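PDB 4W88: xyloglucan-specific endo-beta-1,4-glucanase from Uncultured bacterium, which hydrolyses internal beta-1,4-glucan linkages of xyloglucan, a plant cell-wall polysaccharide, and probably serves plant biomass breakdown in the rumen. Local coordinates for residues 46-51 against 92-97; 190-195 against 217-222. The protein carries 1 engineered substitution. One frame throughout, in Å; residues are numbered along the deposited sequence.

Contact 1: 46-51 against 92-97; sequences IVDTVN and VNDGMY
This is a half-buried contact between the flank of helix 44-53 and the turn that follows helix 78-92 and leads into strand 97-101. On its inner side it is apolar, and Met96, present as selenomethionine, does most of the filling. The extended first part of its chain (chi2 176°) carries SE to Val47 CG1 at 3.6 Å, and the bend at chi3 turns CE toward Val50 CG1, more loosely, at 4.2 Å. Asn51 lies alongside Met96, the two running in opposite directions: CG of Asn51 is anti to the backbone N (chi1 -171°), and its OD1 sits 3.5 Å from Met96 CG.

Toward solvent the contact is carried by water. One water donates to Asn51 OD1 at 2.7 Å and also to Asp94 O; a second takes a bond from Asn51 ND2 and donates to the same Asp94 O at 2.7 Å. Asn51 thus reads the turn's carbonyl through both ends of its amide. Beside them two acids cross at about a right angle, Asp48 OD1 lying 2.5 Å from Asp94 OD2, with the carboxylate planes 30° apart. So short a separation suggests that one acid is protonated, its pKa probably raised by the other; Asp48 OD1 is also gripped by Gln44 NE2.

The turn owes its shape to Gly95, whose positive phi closes a Schellman motif, with Gly95 N bonded to Val92 O at 3.0 Å. Helix 44-53 packed against the alpha-to-beta turn of the next unit is an arrangement of the (beta/alpha)8 barrel, at the end where its strands begin.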
loop_
_atom_site.group_PDB
_atom_site.type_symbol
_atom_site.label_atom_id
_atom_site.label_comp_id
_atom_site.label_asym_id
_atom_site.label_seq_id
_atom_site.Cartn_x
_atom_site.Cartn_y
_atom_site.Cartn_z
ATOM N N ILE A 46 -13.123 11.832 -9.450
ATOM C CA ILE A 46 -12.714 11.413 -8.105
ATOM C C ILE A 46 -11.178 11.561 -7.973
ATOM O O ILE A 46 -10.653 12.089 -6.998
ATOM C CB ILE A 46 -13.212 9.972 -7.828
ATOM C CG1 ILE A 46 -14.728 10.029 -7.526
ATOM C CG2 ILE A 46 -12.471 9.380 -6.657
ATOM C CD1 ILE A 46 -15.454 8.721 -7.563
ATOM N N VAL A 47 -10.450 11.019 -8.942
ATOM C CA VAL A 47 -8.996 11.047 -8.919
ATOM C C VAL A 47 -8.505 12.498 -8.975
ATOM O O VAL A 47 -7.567 12.872 -8.240
ATOM C CB VAL A 47 -8.416 10.122 -10.020
ATOM C CG1 VAL A 47 -6.916 10.271 -10.171
ATOM C CG2 VAL A 47 -8.778 8.659 -9.732
ATOM N N ASP A 48 -9.105 13.317 -9.845
ATOM C CA ASP A 48 -8.772 14.744 -9.912
ATOM C C ASP A 48 -8.862 15.434 -8.566
ATOM O O ASP A 48 -8.028 16.244 -8.162
ATOM C CB ASP A 48 -9.686 15.529 -10.852
ATOM C CG ASP A 48 -9.620 15.171 -12.295
ATOM O OD1 ASP A 48 -8.672 14.501 -12.785
ATOM O OD2 ASP A 48 -10.634 15.591 -12.973
ATOM N N THR A 49 -9.907 15.103 -7.825
ATOM C CA THR A 49 -10.197 15.783 -6.571
ATOM C C THR A 49 -9.120 15.470 -5.545
ATOM O O THR A 49 -8.679 16.345 -4.771
ATOM C CB THR A 49 -11.597 15.347 -6.051
ATOM O OG1 THR A 49 -12.589 15.604 -7.043
ATOM C CG2 THR A 49 -11.987 16.030 -4.786
ATOM N N VAL A 50 -8.713 14.198 -5.519
ATOM C CA VAL A 50 -7.576 13.769 -4.682
ATOM C C VAL A 50 -6.298 14.593 -5.002
ATOM O O VAL A 50 -5.688 15.197 -4.114
ATOM C CB VAL A 50 -7.332 12.236 -4.864
ATOM C CG1 VAL A 50 -6.057 11.768 -4.175
ATOM C CG2 VAL A 50 -8.550 11.453 -4.321
ATOM N N ASN A 51 -5.921 14.584 -6.275
ATOM C CA ASN A 51 -4.767 15.294 -6.758
ATOM C C ASN A 51 -4.837 16.802 -6.403
ATOM O O ASN A 51 -3.869 17.424 -5.918
ATOM C CB ASN A 51 -4.604 15.152 -8.275
ATOM C CG ASN A 51 -3.280 15.704 -8.763
ATOM O OD1 ASN A 51 -2.176 15.347 -8.259
ATOM N ND2 ASN A 51 -3.372 16.566 -9.768
ATOM N N VAL A 92 -2.524 8.815 -14.373
ATOM C CA VAL A 92 -1.543 9.216 -15.462
ATOM C C VAL A 92 -1.972 10.526 -16.127
ATOM O O VAL A 92 -1.148 11.387 -16.366
ATOM C CB VAL A 92 -1.324 8.107 -16.517
ATOM C CG1 VAL A 92 -0.384 8.567 -17.628
ATOM C CG2 VAL A 92 -0.774 6.810 -15.866
ATOM N N ASN A 93 -3.265 10.673 -16.359
ATOM C CA ASN A 93 -3.814 11.883 -16.994
ATOM C C ASN A 93 -3.541 13.145 -16.218
ATOM O O ASN A 93 -3.566 14.223 -16.772
ATOM C CB ASN A 93 -5.328 11.769 -17.238
ATOM C CG ASN A 93 -5.670 10.789 -18.349
ATOM O OD1 ASN A 93 -4.865 10.476 -19.220
ATOM N ND2 ASN A 93 -6.899 10.290 -18.305
ATOM N N ASP A 94 -3.341 12.974 -14.928
ATOM C CA ASP A 94 -3.104 14.068 -14.010
ATOM C C ASP A 94 -1.640 14.195 -13.568
ATOM O O ASP A 94 -1.294 14.996 -12.683
ATOM C CB ASP A 94 -4.009 13.964 -12.771
ATOM C CG ASP A 94 -5.508 14.100 -13.069
ATOM O OD1 ASP A 94 -5.889 14.225 -14.230
ATOM O OD2 ASP A 94 -6.313 14.072 -12.050
ATOM N N GLY A 95 -0.789 13.385 -14.125
ATOM C CA GLY A 95 0.654 13.453 -13.833
ATOM C C GLY A 95 1.061 12.987 -12.455
ATOM O O GLY A 95 2.102 13.412 -11.882
HETATM N N MSE A 96 0.251 12.097 -11.918
HETATM C CA MSE A 96 0.415 11.608 -10.529
HETATM C C MSE A 96 1.440 10.486 -10.440
HETATM O O MSE A 96 1.717 9.791 -11.430
HETATM C CB MSE A 96 -0.923 11.108 -9.991
HETATM C CG MSE A 96 -1.931 12.227 -9.871
HETATM SE SE MSE A 96 -3.679 11.557 -9.305
HETATM C CE MSE A 96 -3.381 11.458 -7.405
ATOM N N TYR A 97 2.046 10.369 -9.238
ATOM C CA TYR A 97 2.802 9.190 -8.840
ATOM C C TYR A 97 1.786 8.125 -8.458
ATOM O O TYR A 97 0.778 8.427 -7.802
ATOM C CB TYR A 97 3.802 9.541 -7.723
ATOM C CG TYR A 97 4.859 10.494 -8.254
ATOM C CD1 TYR A 97 4.637 11.902 -8.340
ATOM C CD2 TYR A 97 5.995 9.986 -8.807
ATOM C CE1 TYR A 97 5.562 12.707 -8.965
ATOM C CE2 TYR A 97 6.950 10.782 -9.381
ATOM C CZ TYR A 97 6.736 12.119 -9.476
ATOM O OH TYR A 97 7.709 12.845 -10.144
HETATM O O HOH W 1 -5.933 17.231 -10.829
HETATM O O HOH W 2 -0.002 15.538 -9.919
HETATM O O HOH W 3 -1.514 17.617 -11.928
#

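Contact 2: 190-195 against 217-222; sequences DRVLII and NIAVAL
Strands 193-196 and 218-223 are parallel neighbours in the TIM barrel, joined through helix 204-208 as a beta-alpha-beta unit. Four backbone bonds hold them, alternating in direction from Leu193 N to Asn217 O (3.0 Å) at the start to Ala221 N to Ile195 O (2.9 Å) at the end. They differ in quality: the first lies in the plane of its carbonyl, whereas Ala219 N reaches Leu193 O from 30° above that carbonyl's plane. The axes of the short strand segments 193-195 and 218-222 run at 42° to each other.

Packing is tight and buried along the strands. Leu193 and Ile195 face helix 164-182; CG1 of Ile195 takes the crowded position between backbone N and carbonyl carbon (chi1 65°), which carries it over Ala219 O at 3.5 Å and obliquely across Val220 CG2 at 4.0 Å. Ile194, Ala219 and Ala221 point into the barrel, where Ala219 touches Val268 and Ala221 touches Glu145 and Thr270.

The end where the strands begin is looser and partly open to solvent. Here Asn217 reaches across with ND2 3.5 Å from Asp190 CB, a mere touch, while its OD1 receives a weak bond from Arg4, which also binds Asp190 O. The Asp190 carboxylate turns away from this partner, and a magnesium ion lies about 4 Å from its side chain. An alanine in place of Asn217 would remove the amide that lies against Asp190 and takes the weak bond from Arg4, and would probably loosen this end of the strand pair.

At the inner face the fit is closest of all: Ile194 CG2, anti to its backbone N, presses on Ala221 CB at 3.3 Å, tighter than ordinary van der Waals contact.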
loop_
_atom_site.group_PDB
_atom_site.type_symbol
_atom_site.label_atom_id
_atom_site.label_comp_id
_atom_site.label_asym_id
_atom_site.label_seq_id
_atom_site.Cartn_x
_atom_site.Cartn_y
_atom_site.Cartn_z
ATOM N N ASP A 190 13.710 -0.717 -15.143
ATOM C CA ASP A 190 14.141 0.154 -14.067
ATOM C C ASP A 190 13.000 0.850 -13.301
ATOM O O ASP A 190 13.229 1.732 -12.471
ATOM C CB ASP A 190 15.180 1.155 -14.578
ATOM C CG ASP A 190 14.723 2.043 -15.686
ATOM O OD1 ASP A 190 13.553 1.929 -16.111
ATOM O OD2 ASP A 190 15.595 2.869 -16.184
ATOM N N ARG A 191 11.754 0.399 -13.521
ATOM C CA ARG A 191 10.635 0.836 -12.719
ATOM C C ARG A 191 10.898 0.602 -11.246
ATOM O O ARG A 191 11.492 -0.442 -10.880
ATOM C CB ARG A 191 9.372 0.027 -13.141
ATOM C CG ARG A 191 8.098 0.521 -12.515
ATOM C CD ARG A 191 6.843 -0.116 -13.057
ATOM N NE ARG A 191 6.732 -0.161 -14.487
ATOM C CZ ARG A 191 6.570 0.885 -15.288
ATOM N NH1 ARG A 191 6.412 2.103 -14.794
ATOM N NH2 ARG A 191 6.582 0.706 -16.589
ATOM N N VAL A 192 10.428 1.511 -10.385
ATOM C CA VAL A 192 10.532 1.241 -8.970
ATOM C C VAL A 192 9.611 0.045 -8.618
ATOM O O VAL A 192 8.381 0.123 -8.797
ATOM C CB VAL A 192 10.194 2.466 -8.101
ATOM C CG1 VAL A 192 10.304 2.173 -6.569
ATOM C CG2 VAL A 192 11.068 3.647 -8.490
ATOM N N LEU A 193 10.215 -0.970 -7.964
ATOM C CA LEU A 193 9.491 -2.101 -7.484
ATOM C C LEU A 193 9.527 -2.135 -5.972
ATOM O O LEU A 193 10.598 -2.040 -5.400
ATOM C CB LEU A 193 10.026 -3.404 -8.047
ATOM C CG LEU A 193 10.132 -3.476 -9.557
ATOM C CD1 LEU A 193 10.627 -4.813 -10.069
ATOM C CD2 LEU A 193 8.822 -3.151 -10.276
ATOM N N ILE A 194 8.370 -2.325 -5.346
ATOM C CA ILE A 194 8.222 -2.069 -3.932
ATOM C C ILE A 194 7.915 -3.427 -3.280
ATOM O O ILE A 194 6.824 -3.999 -3.437
ATOM C CB ILE A 194 7.102 -1.042 -3.625
ATOM C CG1 ILE A 194 7.327 0.279 -4.364
ATOM C CG2 ILE A 194 7.017 -0.783 -2.101
ATOM C CD1 ILE A 194 6.173 1.292 -4.274
ATOM N N ILE A 195 8.918 -3.934 -2.588
ATOM C CA ILE A 195 8.840 -5.202 -1.923
ATOM C C ILE A 195 8.301 -4.952 -0.504
ATOM O O ILE A 195 8.087 -3.797 -0.090
ATOM C CB ILE A 195 10.215 -5.918 -1.905
ATOM C CG1 ILE A 195 11.257 -5.175 -1.075
ATOM C CG2 ILE A 195 10.670 -6.255 -3.322
ATOM C CD1 ILE A 195 12.505 -5.992 -0.738
ATOM N N ASN A 217 16.774 -0.511 -8.096
ATOM C CA ASN A 217 15.487 0.158 -8.313
ATOM C C ASN A 217 14.330 -0.453 -7.539
ATOM O O ASN A 217 13.224 -0.646 -8.080
ATOM C CB ASN A 217 15.173 0.294 -9.803
ATOM C CG ASN A 217 16.151 1.239 -10.476
ATOM O OD1 ASN A 217 16.303 2.362 -10.088
ATOM N ND2 ASN A 217 16.816 0.771 -11.487
ATOM N N ILE A 218 14.587 -0.628 -6.247
ATOM C CA ILE A 218 13.586 -1.124 -5.346
ATOM C C ILE A 218 13.360 -0.195 -4.180
ATOM O O ILE A 218 14.176 0.700 -3.859
ATOM C CB ILE A 218 13.899 -2.554 -4.871
ATOM C CG1 ILE A 218 15.144 -2.609 -3.988
ATOM C CG2 ILE A 218 14.009 -3.471 -6.044
ATOM C CD1 ILE A 218 14.903 -2.261 -2.522
ATOM N N ALA A 219 12.224 -0.405 -3.522
ATOM C CA ALA A 219 11.942 0.224 -2.218
ATOM C C ALA A 219 11.253 -0.827 -1.350
ATOM O O ALA A 219 10.725 -1.809 -1.863
ATOM C CB ALA A 219 11.037 1.483 -2.369
ATOM N N VAL A 220 11.252 -0.559 -0.057
ATOM C CA VAL A 220 10.623 -1.401 0.940
ATOM C C VAL A 220 9.362 -0.687 1.532
ATOM O O VAL A 220 9.460 0.456 1.990
ATOM C CB VAL A 220 11.564 -1.787 2.070
ATOM C CG1 VAL A 220 10.814 -2.649 3.099
ATOM C CG2 VAL A 220 12.786 -2.518 1.494
ATOM N N ALA A 221 8.217 -1.368 1.432
ATOM C CA ALA A 221 6.949 -0.911 1.913
ATOM C C ALA A 221 6.685 -1.533 3.305
ATOM O O ALA A 221 6.942 -2.746 3.567
ATOM C CB ALA A 221 5.836 -1.302 0.958
ATOM N N LEU A 222 6.184 -0.651 4.159
ATOM C CA LEU A 222 5.677 -0.971 5.498
ATOM C C LEU A 222 4.325 -0.359 5.705
ATOM O O LEU A 222 4.017 0.639 5.108
ATOM C CB LEU A 222 6.691 -0.492 6.584
ATOM C CG LEU A 222 8.075 -1.064 6.388
ATOM C CD1 LEU A 222 9.013 -0.312 7.270
ATOM C CD2 LEU A 222 8.153 -2.595 6.668
#

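How the contacts relate
Both contacts belong to one (beta/alpha)8 barrel but to different layers of it. Contact 1 lies in the outer shell, about 17 Å from the centre of the chain, and contact 2 in the strand wall, about 12 Å from it. Their centres are 21 Å apart and their nearest atoms about 8 Å, so they do not touch. Strand 142-145 bridges the gap, pairing with strand 97-101, which starts at Tyr97, and with 193-196. Contact 2 runs toward the substrate end of the barrel without touching the glycan: the side chain of Ala221 is about 12 Å from a bound glucose unit, and the chain after strand 218-223 supplies Tyr225 and Tyr228 to the glycan pocket.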